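Local coordinates for DNA replication regulator protein HobA (Helicobacter pylori, PDB 2UVP) that is required for the initiation of DNA replication and increases the binding of the initiator DnaA to the oriC region, at residues N69-N74 / M117-G122; F140-E145 / D150-K155. One frame throughout, in Å; residues are numbered along the deposited sequence.

Contact 1. Residues N69-N74 / M117-G122; sequences NYILSN and MFWHVG
Ile71 meets Trp119 and Val121 across this contact. It is the one residue of Asn69-Asn74 that touches the strand. Just before it, the ring of Tyr70 stands edge-to-face with Phe169 of helix 161-180, which also packs on Ile71, and Tyr70 OH hydrogen-bonds an acidic side chain of another chain. Ile71 points at the strand and sends out two branches. CG2 rests on the far rim of the indole, with CZ3 of Trp119 3.8 Å from Ile71 CG2. The longer branch reaches over one face of the same ring. Ile71 CD1 lies 4.2 Å from the centroid of the six-membered ring of Trp119 and 24° off the normal, a CH-pi contact offset toward the rim. The branch is extended, with CD1 anti to CA (chi2 169°), which carries the methyl over the ring. Ile71 CD1 also approaches Val121, at 4.4 Å from Val121 CG2.

Helix 65-75 follows strand 55-60 and leads to strand 88-90, so it forms part of a crossover in a parallel alpha/beta sheet. Strand 116-121 lies on the other side of strand 55-60. Ile71 also touches Val58 of strand 55-60. Trp119 comes to meet Ile71 from the opposite direction. Its CG is anti to the backbone N (chi1 179°), and the indole extends into the layer between sheet and helices, where Phe140, Trp142 and Phe172 also meet it.

Farther along the helix, Ser73 N and Asn74 N bond back to the carbonyls of Asn69 and Tyr70, both at 2.9 Å from N to O. These bonds carry the helical turn on which Ile71 stands. No hydrogen bond joins the two segments.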
ATOM      1  N   ASN A  69      -2.449 -10.445   4.497  1.00 10.86           N
ATOM      2  CA  ASN A  69      -1.132 -10.434   3.865  1.00 12.03           C
ATOM      3  C   ASN A  69      -0.503 -11.831   3.860  1.00 11.44           C
ATOM      4  O   ASN A  69       0.031 -12.292   2.831  1.00 12.02           O
ATOM      5  CB  ASN A  69      -0.271  -9.404   4.616  1.00 12.43           C
ATOM      6  CG  ASN A  69       1.094  -9.182   3.997  1.00 19.14           C
ATOM      7  OD1 ASN A  69       1.729 -10.096   3.494  1.00 24.04           O
ATOM      8  ND2 ASN A  69       1.574  -7.931   4.081  1.00 26.83           N
ATOM      9  N   TYR A  70      -0.603 -12.511   4.996  1.00 10.31           N
ATOM     10  CA  TYR A  70      -0.084 -13.876   5.134  1.00  9.59           C
ATOM     11  C   TYR A  70      -0.746 -14.824   4.137  1.00 10.24           C
ATOM     12  O   TYR A  70      -0.061 -15.610   3.493  1.00 11.49           O
ATOM     13  CB  TYR A  70      -0.367 -14.351   6.544  1.00  9.22           C
ATOM     14  CG  TYR A  70       0.229 -15.704   6.882  1.00  9.38           C
ATOM     15  CD1 TYR A  70       1.549 -15.821   7.287  1.00  9.27           C
ATOM     16  CD2 TYR A  70      -0.560 -16.860   6.822  1.00 10.32           C
ATOM     17  CE1 TYR A  70       2.092 -17.078   7.624  1.00  8.41           C
ATOM     18  CE2 TYR A  70      -0.029 -18.120   7.153  1.00 10.45           C
ATOM     19  CZ  TYR A  70       1.292 -18.212   7.562  1.00  9.15           C
ATOM     20  OH  TYR A  70       1.863 -19.424   7.911  1.00 10.08           O
ATOM     21  N   ILE A  71      -2.061 -14.732   3.995  1.00  9.78           N
ATOM     22  CA  ILE A  71      -2.770 -15.607   3.037  1.00 10.47           C
ATOM     23  C   ILE A  71      -2.249 -15.383   1.609  1.00 11.04           C
ATOM     24  O   ILE A  71      -1.896 -16.324   0.894  1.00  9.88           O
ATOM     25  CB  ILE A  71      -4.290 -15.388   3.139  1.00 10.74           C
ATOM     26  CG1 ILE A  71      -4.808 -15.954   4.476  1.00 10.01           C
ATOM     27  CG2 ILE A  71      -5.028 -16.035   1.955  1.00 11.03           C
ATOM     28  CD1 ILE A  71      -6.249 -15.537   4.791  1.00 10.24           C
ATOM     29  N   LEU A  72      -2.218 -14.122   1.192  1.00 12.16           N
ATOM     30  CA  LEU A  72      -1.777 -13.788  -0.153  1.00 13.27           C
ATOM     31  C   LEU A  72      -0.341 -14.245  -0.422  1.00 13.01           C
ATOM     32  O   LEU A  72      -0.063 -14.845  -1.462  1.00 14.45           O
ATOM     33  CB  LEU A  72      -1.902 -12.282  -0.379  1.00 13.08           C
ATOM     34  CG  LEU A  72      -3.262 -11.641  -0.703  1.00 19.93           C
ATOM     35  CD1 LEU A  72      -4.480 -12.435  -0.329  1.00 21.59           C
ATOM     36  CD2 LEU A  72      -3.307 -10.247  -0.063  1.00 20.04           C
ATOM     37  N   SER A  73       0.572 -13.986   0.510  1.00 12.43           N
ATOM     38  CA  SER A  73       1.972 -14.316   0.254  1.00 13.19           C
ATOM     39  C   SER A  73       2.234 -15.803   0.334  1.00 12.81           C
ATOM     40  O   SER A  73       3.129 -16.303  -0.349  1.00 13.44           O
ATOM     41  CB  SER A  73       2.951 -13.584   1.190  1.00 13.78           C
ATOM     42  OG  SER A  73       2.681 -13.862   2.538  1.00 16.65           O
ATOM     43  N   ASN A  74       1.488 -16.513   1.169  1.00 12.21           N
ATOM     44  CA  ASN A  74       1.671 -17.961   1.228  1.00 12.50           C
ATOM     45  C   ASN A  74       1.056 -18.690   0.043  1.00 12.88           C
ATOM     46  O   ASN A  74       1.637 -19.672  -0.454  1.00 13.05           O
ATOM     47  CB  ASN A  74       1.171 -18.582   2.540  1.00 12.15           C
ATOM     48  CG  ASN A  74       2.115 -18.326   3.696  1.00 14.78           C
ATOM     49  OD1 ASN A  74       2.186 -17.216   4.230  1.00 16.77           O
ATOM     50  ND2 ASN A  74       2.857 -19.348   4.077  1.00 12.63           N
ATOM     51  N   MET A 117     -15.381 -16.431  -4.962  1.00 17.25           N
ATOM     52  CA  MET A 117     -15.800 -16.914  -3.652  1.00 17.54           C
ATOM     53  C   MET A 117     -15.169 -15.960  -2.653  1.00 17.03           C
ATOM     54  O   MET A 117     -13.986 -15.618  -2.800  1.00 16.74           O
ATOM     55  CB  MET A 117     -15.324 -18.356  -3.408  1.00 16.80           C
ATOM     56  CG  MET A 117     -15.470 -18.795  -1.952  1.00 18.84           C
ATOM     57  SD  MET A 117     -14.855 -20.456  -1.599  1.00 20.50           S
ATOM     58  CE  MET A 117     -16.220 -21.449  -2.187  1.00 20.13           C
ATOM     59  N   PHE A 118     -15.955 -15.505  -1.677  1.00 16.34           N
ATOM     60  CA  PHE A 118     -15.460 -14.581  -0.661  1.00 17.03           C
ATOM     61  C   PHE A 118     -14.856 -15.355   0.483  1.00 16.81           C
ATOM     62  O   PHE A 118     -15.514 -16.226   1.055  1.00 18.60           O
ATOM     63  CB  PHE A 118     -16.572 -13.703  -0.110  1.00 17.49           C
ATOM     64  CG  PHE A 118     -17.149 -12.763  -1.115  1.00 18.86           C
ATOM     65  CD1 PHE A 118     -16.415 -11.675  -1.577  1.00 20.66           C
ATOM     66  CD2 PHE A 118     -18.438 -12.957  -1.584  1.00 19.99           C
ATOM     67  CE1 PHE A 118     -16.963 -10.786  -2.516  1.00 20.61           C
ATOM     68  CE2 PHE A 118     -18.998 -12.079  -2.527  1.00 22.00           C
ATOM     69  CZ  PHE A 118     -18.263 -10.996  -2.991  1.00 21.49           C
ATOM     70  N   TRP A 119     -13.619 -15.039   0.830  1.00 15.14           N
ATOM     71  CA  TRP A 119     -12.991 -15.653   2.010  1.00 14.36           C
ATOM     72  C   TRP A 119     -12.763 -14.531   2.982  1.00 13.75           C
ATOM     73  O   TRP A 119     -11.947 -13.634   2.729  1.00 13.25           O
ATOM     74  CB  TRP A 119     -11.666 -16.280   1.620  1.00 13.94           C
ATOM     75  CG  TRP A 119     -10.871 -16.929   2.719  1.00 14.20           C
ATOM     76  CD1 TRP A 119     -11.139 -16.950   4.077  1.00 13.86           C
ATOM     77  CD2 TRP A 119      -9.651 -17.642   2.539  1.00 12.83           C
ATOM     78  NE1 TRP A 119     -10.143 -17.646   4.737  1.00 14.66           N
ATOM     79  CE2 TRP A 119      -9.216 -18.069   3.818  1.00 12.13           C
ATOM     80  CE3 TRP A 119      -8.869 -17.944   1.419  1.00 12.31           C
ATOM     81  CZ2 TRP A 119      -8.054 -18.822   3.996  1.00 14.09           C
ATOM     82  CZ3 TRP A 119      -7.722 -18.688   1.585  1.00 13.63           C
ATOM     83  CH2 TRP A 119      -7.318 -19.123   2.879  1.00 14.24           C
ATOM     84  N   HIS A 120     -13.508 -14.530   4.087  1.00 13.30           N
ATOM     85  CA  HIS A 120     -13.397 -13.398   5.009  1.00 13.25           C
ATOM     86  C   HIS A 120     -12.954 -13.897   6.366  1.00 13.47           C
ATOM     87  O   HIS A 120     -13.443 -14.930   6.826  1.00 14.17           O
ATOM     88  CB  HIS A 120     -14.712 -12.620   5.137  1.00 14.09           C
ATOM     89  CG  HIS A 120     -14.638 -11.513   6.136  1.00 13.74           C
ATOM     90  ND1 HIS A 120     -14.007 -10.313   5.870  1.00 13.25           N
ATOM     91  CD2 HIS A 120     -15.019 -11.459   7.440  1.00 13.12           C
ATOM     92  CE1 HIS A 120     -14.060  -9.549   6.947  1.00 15.42           C
ATOM     93  NE2 HIS A 120     -14.628 -10.240   7.921  1.00 13.82           N
ATOM     94  N   VAL A 121     -12.059 -13.145   7.000  1.00 12.40           N
ATOM     95  CA  VAL A 121     -11.577 -13.478   8.343  1.00 12.31           C
ATOM     96  C   VAL A 121     -11.845 -12.367   9.337  1.00 12.49           C
ATOM     97  O   VAL A 121     -11.351 -11.245   9.190  1.00 12.54           O
ATOM     98  CB  VAL A 121     -10.060 -13.773   8.340  1.00 10.93           C
ATOM     99  CG1 VAL A 121      -9.615 -14.213   9.739  1.00 10.69           C
ATOM    100  CG2 VAL A 121      -9.753 -14.836   7.286  1.00 13.06           C
ATOM    101  N   GLY A 122     -12.618 -12.691  10.374  1.00 13.75           N
ATOM    102  CA  GLY A 122     -12.741 -11.827  11.523  1.00 14.01           C
ATOM    103  C   GLY A 122     -14.069 -11.095  11.560  1.00 15.70           C
ATOM    104  O   GLY A 122     -15.071 -11.558  10.986  1.00 15.56           O
TER

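Contact 2. Residues F140-E145 / D150-K155; sequences FLWLFE and DCLLLK
Leu152 O is gripped by two groups of Phe140-Glu145. It accepts the N-H of Leu143, with Leu143 N 2.9 Å from Leu152 O, and it also receives a CA-H contact from Trp142, whose CA is 3.3 Å from Leu152 O. This is parallel strand pairing at the margin of the five-stranded sheet, where 152-153 is an outermost strand of the chain. Leu152 N bonds Leu141 O at 2.8 Å. Leu154 N bonds Leu143 O at the same length, with an N-H...O angle of 161° and the donor tilted from the carbonyl plane. The three bonds set the parallel register: Trp142 pairs with Leu152, and Leu143 with Leu153.

Trp142 and Leu152 lie side by side on one face of the sheet and point the same way. Leu152 CG is anti to its backbone N (chi1 177°), and the chain lays CD2 over the indole. Leu152 CD2 sits 3.8 Å from the centroid of the five-membered ring of Trp142, 15° off its normal, a CH-pi contact. NE1 of Trp142 in turn lies above the centre of the Phe140 ring. Leu154 CD1 packs on CB of Trp142, and helix 161-180 covers both residues.

On the other face, Leu143 CD1 touches Cys151 CB. The side chain of Cys151 is about 4 Å from that of Glu146, a calcium ligand seen in this protein. Glu149 is another such ligand, and both lie in the short connection between the segments. Whether the calcium is physiological is not known.

Past the paired strands, the Phe144 ring crosses Leu154, with Phe144 CD1 3.8 Å from Leu154 CB. The carbonyl of Leu154 lies at the ring's edge. A water bridges the two backbones, donating to Phe144 O and to Leu154 O, and its oxygen is 2.7 Å from Leu154 O.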
ATOM      1  N   PHE A 140     -16.179 -18.596   2.216  1.00 18.28           N
ATOM      2  CA  PHE A 140     -15.388 -19.389   3.153  1.00 17.40           C
ATOM      3  C   PHE A 140     -15.186 -18.422   4.291  1.00 17.03           C
ATOM      4  O   PHE A 140     -14.325 -17.534   4.221  1.00 17.13           O
ATOM      5  CB  PHE A 140     -14.060 -19.701   2.461  1.00 17.07           C
ATOM      6  CG  PHE A 140     -13.120 -20.633   3.208  1.00 16.81           C
ATOM      7  CD1 PHE A 140     -11.740 -20.499   2.998  1.00 15.48           C
ATOM      8  CD2 PHE A 140     -13.575 -21.685   4.008  1.00 16.94           C
ATOM      9  CE1 PHE A 140     -10.809 -21.379   3.604  1.00 14.97           C
ATOM     10  CE2 PHE A 140     -12.661 -22.568   4.614  1.00 17.12           C
ATOM     11  CZ  PHE A 140     -11.275 -22.406   4.418  1.00 17.52           C
ATOM     12  N   LEU A 141     -16.017 -18.546   5.323  1.00 15.92           N
ATOM     13  CA  LEU A 141     -16.099 -17.518   6.344  1.00 15.51           C
ATOM     14  C   LEU A 141     -15.527 -17.987   7.667  1.00 16.04           C
ATOM     15  O   LEU A 141     -15.975 -18.997   8.236  1.00 16.23           O
ATOM     16  CB  LEU A 141     -17.548 -17.055   6.543  1.00 16.54           C
ATOM     17  CG  LEU A 141     -18.266 -16.550   5.280  1.00 17.29           C
ATOM     18  CD1 LEU A 141     -19.720 -16.139   5.588  1.00 19.41           C
ATOM     19  CD2 LEU A 141     -17.513 -15.416   4.622  1.00 17.10           C
ATOM     20  N   TRP A 142     -14.541 -17.241   8.146  1.00 14.45           N
ATOM     21  CA  TRP A 142     -13.907 -17.532   9.411  1.00 14.45           C
ATOM     22  C   TRP A 142     -14.325 -16.422  10.327  1.00 15.42           C
ATOM     23  O   TRP A 142     -13.759 -15.324  10.289  1.00 15.25           O
ATOM     24  CB  TRP A 142     -12.388 -17.533   9.240  1.00 14.04           C
ATOM     25  CG  TRP A 142     -11.818 -18.556   8.313  1.00 13.85           C
ATOM     26  CD1 TRP A 142     -12.451 -19.257   7.314  1.00 12.67           C
ATOM     27  CD2 TRP A 142     -10.445 -18.945   8.270  1.00 11.39           C
ATOM     28  NE1 TRP A 142     -11.539 -20.083   6.675  1.00 13.55           N
ATOM     29  CE2 TRP A 142     -10.307 -19.913   7.254  1.00 13.16           C
ATOM     30  CE3 TRP A 142      -9.316 -18.593   9.035  1.00 11.35           C
ATOM     31  CZ2 TRP A 142      -9.070 -20.531   6.962  1.00 13.62           C
ATOM     32  CZ3 TRP A 142      -8.082 -19.202   8.737  1.00 11.80           C
ATOM     33  CH2 TRP A 142      -7.975 -20.160   7.714  1.00 13.01           C
ATOM     34  N   LEU A 143     -15.354 -16.688  11.135  1.00 15.44           N
ATOM     35  CA  LEU A 143     -16.045 -15.617  11.852  1.00 16.42           C
ATOM     36  C   LEU A 143     -16.052 -15.839  13.344  1.00 17.59           C
ATOM     37  O   LEU A 143     -15.811 -16.961  13.805  1.00 17.88           O
ATOM     38  CB  LEU A 143     -17.513 -15.509  11.373  1.00 16.88           C
ATOM     39  CG  LEU A 143     -17.725 -15.343   9.862  1.00 16.10           C
ATOM     40  CD1 LEU A 143     -19.225 -15.455   9.517  1.00 19.28           C
ATOM     41  CD2 LEU A 143     -17.134 -14.031   9.370  1.00 16.44           C
ATOM     42  N   PHE A 144     -16.333 -14.766  14.082  1.00 18.11           N
ATOM     43  CA  PHE A 144     -16.506 -14.857  15.531  1.00 20.37           C
ATOM     44  C   PHE A 144     -17.943 -15.214  15.950  1.00 22.46           C
ATOM     45  O   PHE A 144     -18.203 -15.528  17.124  1.00 22.46           O
ATOM     46  CB  PHE A 144     -16.042 -13.563  16.172  1.00 19.82           C
ATOM     47  CG  PHE A 144     -14.601 -13.240  15.884  1.00 19.41           C
ATOM     48  CD1 PHE A 144     -13.610 -14.187  16.103  1.00 20.18           C
ATOM     49  CD2 PHE A 144     -14.239 -11.983  15.431  1.00 19.26           C
ATOM     50  CE1 PHE A 144     -12.264 -13.888  15.845  1.00 18.84           C
ATOM     51  CE2 PHE A 144     -12.903 -11.661  15.181  1.00 18.68           C
ATOM     52  CZ  PHE A 144     -11.914 -12.628  15.392  1.00 18.87           C
ATOM     53  N   GLU A 145     -18.867 -15.149  14.997  1.00 24.52           N
ATOM     54  CA  GLU A 145     -20.219 -15.704  15.178  1.00 27.39           C
ATOM     55  C   GLU A 145     -20.814 -16.064  13.832  1.00 27.60           C
ATOM     56  O   GLU A 145     -20.500 -15.428  12.826  1.00 26.72           O
ATOM     57  CB  GLU A 145     -21.137 -14.744  15.928  1.00 27.74           C
ATOM     58  CG  GLU A 145     -21.184 -13.326  15.393  1.00 29.57           C
ATOM     59  CD  GLU A 145     -22.001 -12.403  16.306  1.00 31.23           C
ATOM     60  OE1 GLU A 145     -23.216 -12.672  16.486  1.00 34.84           O
ATOM     61  OE2 GLU A 145     -21.425 -11.417  16.840  1.00 36.49           O
ATOM     62  N   ASP A 150     -23.089 -22.662   7.501  1.00 33.93           N
ATOM     63  CA  ASP A 150     -21.948 -23.100   8.298  1.00 32.84           C
ATOM     64  C   ASP A 150     -20.767 -22.182   8.027  1.00 31.46           C
ATOM     65  O   ASP A 150     -20.465 -21.854   6.872  1.00 31.12           O
ATOM     66  CB  ASP A 150     -21.552 -24.538   7.955  1.00 33.61           C
ATOM     67  CG  ASP A 150     -22.571 -25.564   8.427  1.00 35.11           C
ATOM     68  OD1 ASP A 150     -22.346 -26.774   8.181  1.00 38.27           O
ATOM     69  OD2 ASP A 150     -23.585 -25.169   9.051  1.00 36.55           O
ATOM     70  N   CYS A 151     -20.120 -21.747   9.099  1.00 29.39           N
ATOM     71  CA  CYS A 151     -18.867 -21.020   8.975  1.00 27.73           C
ATOM     72  C   CYS A 151     -17.844 -21.694   9.872  1.00 26.73           C
ATOM     73  O   CYS A 151     -18.188 -22.561  10.682  1.00 26.26           O
ATOM     74  CB  CYS A 151     -19.042 -19.579   9.409  1.00 27.42           C
ATOM     75  SG  CYS A 151     -19.259 -19.414  11.174  1.00 28.39           S
ATOM     76  N   LEU A 152     -16.586 -21.309   9.710  1.00 25.28           N
ATOM     77  CA  LEU A 152     -15.545 -21.750  10.621  1.00 23.91           C
ATOM     78  C   LEU A 152     -15.574 -20.757  11.767  1.00 23.12           C
ATOM     79  O   LEU A 152     -15.420 -19.546  11.573  1.00 21.53           O
ATOM     80  CB  LEU A 152     -14.203 -21.779   9.877  1.00 24.27           C
ATOM     81  CG  LEU A 152     -12.814 -22.112  10.435  1.00 25.93           C
ATOM     82  CD1 LEU A 152     -12.757 -23.012  11.655  1.00 29.92           C
ATOM     83  CD2 LEU A 152     -12.001 -22.704   9.266  1.00 24.11           C
ATOM     84  N   LEU A 153     -15.807 -21.266  12.974  1.00 22.47           N
ATOM     85  CA  LEU A 153     -16.002 -20.416  14.136  1.00 22.20           C
ATOM     86  C   LEU A 153     -14.717 -20.230  14.926  1.00 22.02           C
ATOM     87  O   LEU A 153     -14.023 -21.215  15.215  1.00 21.84           O
ATOM     88  CB  LEU A 153     -17.063 -21.028  15.043  1.00 22.45           C
ATOM     89  CG  LEU A 153     -18.498 -20.656  14.695  1.00 25.04           C
ATOM     90  CD1 LEU A 153     -19.462 -21.517  15.549  1.00 27.40           C
ATOM     91  CD2 LEU A 153     -18.720 -19.165  14.902  1.00 24.79           C
ATOM     92  N   LEU A 154     -14.412 -18.968  15.244  1.00 21.34           N
ATOM     93  CA  LEU A 154     -13.233 -18.592  16.039  1.00 21.72           C
ATOM     94  C   LEU A 154     -13.710 -17.848  17.281  1.00 21.48           C
ATOM     95  O   LEU A 154     -14.793 -17.280  17.278  1.00 21.02           O
ATOM     96  CB  LEU A 154     -12.309 -17.648  15.249  1.00 21.91           C
ATOM     97  CG  LEU A 154     -11.847 -17.954  13.814  1.00 24.30           C
ATOM     98  CD1 LEU A 154     -11.367 -16.655  13.142  1.00 23.81           C
ATOM     99  CD2 LEU A 154     -10.752 -18.987  13.765  1.00 25.81           C
ATOM    100  N   LYS A 155     -12.890 -17.830  18.322  1.00 21.37           N
ATOM    101  CA  LYS A 155     -13.196 -17.068  19.533  1.00 22.34           C
ATOM    102  C   LYS A 155     -12.432 -15.737  19.531  1.00 21.62           C
ATOM    103  O   LYS A 155     -11.203 -15.708  19.519  1.00 20.55           O
ATOM    104  CB  LYS A 155     -12.895 -17.924  20.775  1.00 22.39           C
ATOM    105  CG  LYS A 155     -13.793 -19.159  20.848  1.00 24.78           C
ATOM    106  CD  LYS A 155     -13.380 -20.177  21.906  1.00 25.84           C
ATOM    107  CE  LYS A 155     -12.324 -21.136  21.358  1.00 31.17           C
ATOM    108  NZ  LYS A 155     -12.435 -22.495  21.954  1.00 34.03           N
TER
HETATM  109  O   HOH W   1     -18.234 -20.289   5.017  1.00 27.02           O
HETATM  110  O   HOH W   2     -17.061 -17.760  18.677  1.00 30.83           O

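In the fold
The two contacts share one parallel sheet, since strands 116-121 and 139-143 are neighbours in it. Their centres are 13 Å apart. Contact 1 lies deep in the chain, about 5 Å from its centre, and joins a helix to the sheet through side chains alone. Contact 2 lies farther out and joins two strands through backbone hydrogen bonds together with side-chain packing, with two exposed residues, Glu145 and Lys155, among those that touch. It buries about four times as much surface. Two backbone bonds probably link them, Phe118 O to Phe140 N and Gly122 N to Trp142 O. In each contact an indole face receives a methyl group, Trp119 in contact 1 and Trp142 in contact 2. Helix 161-180 covers residues of both.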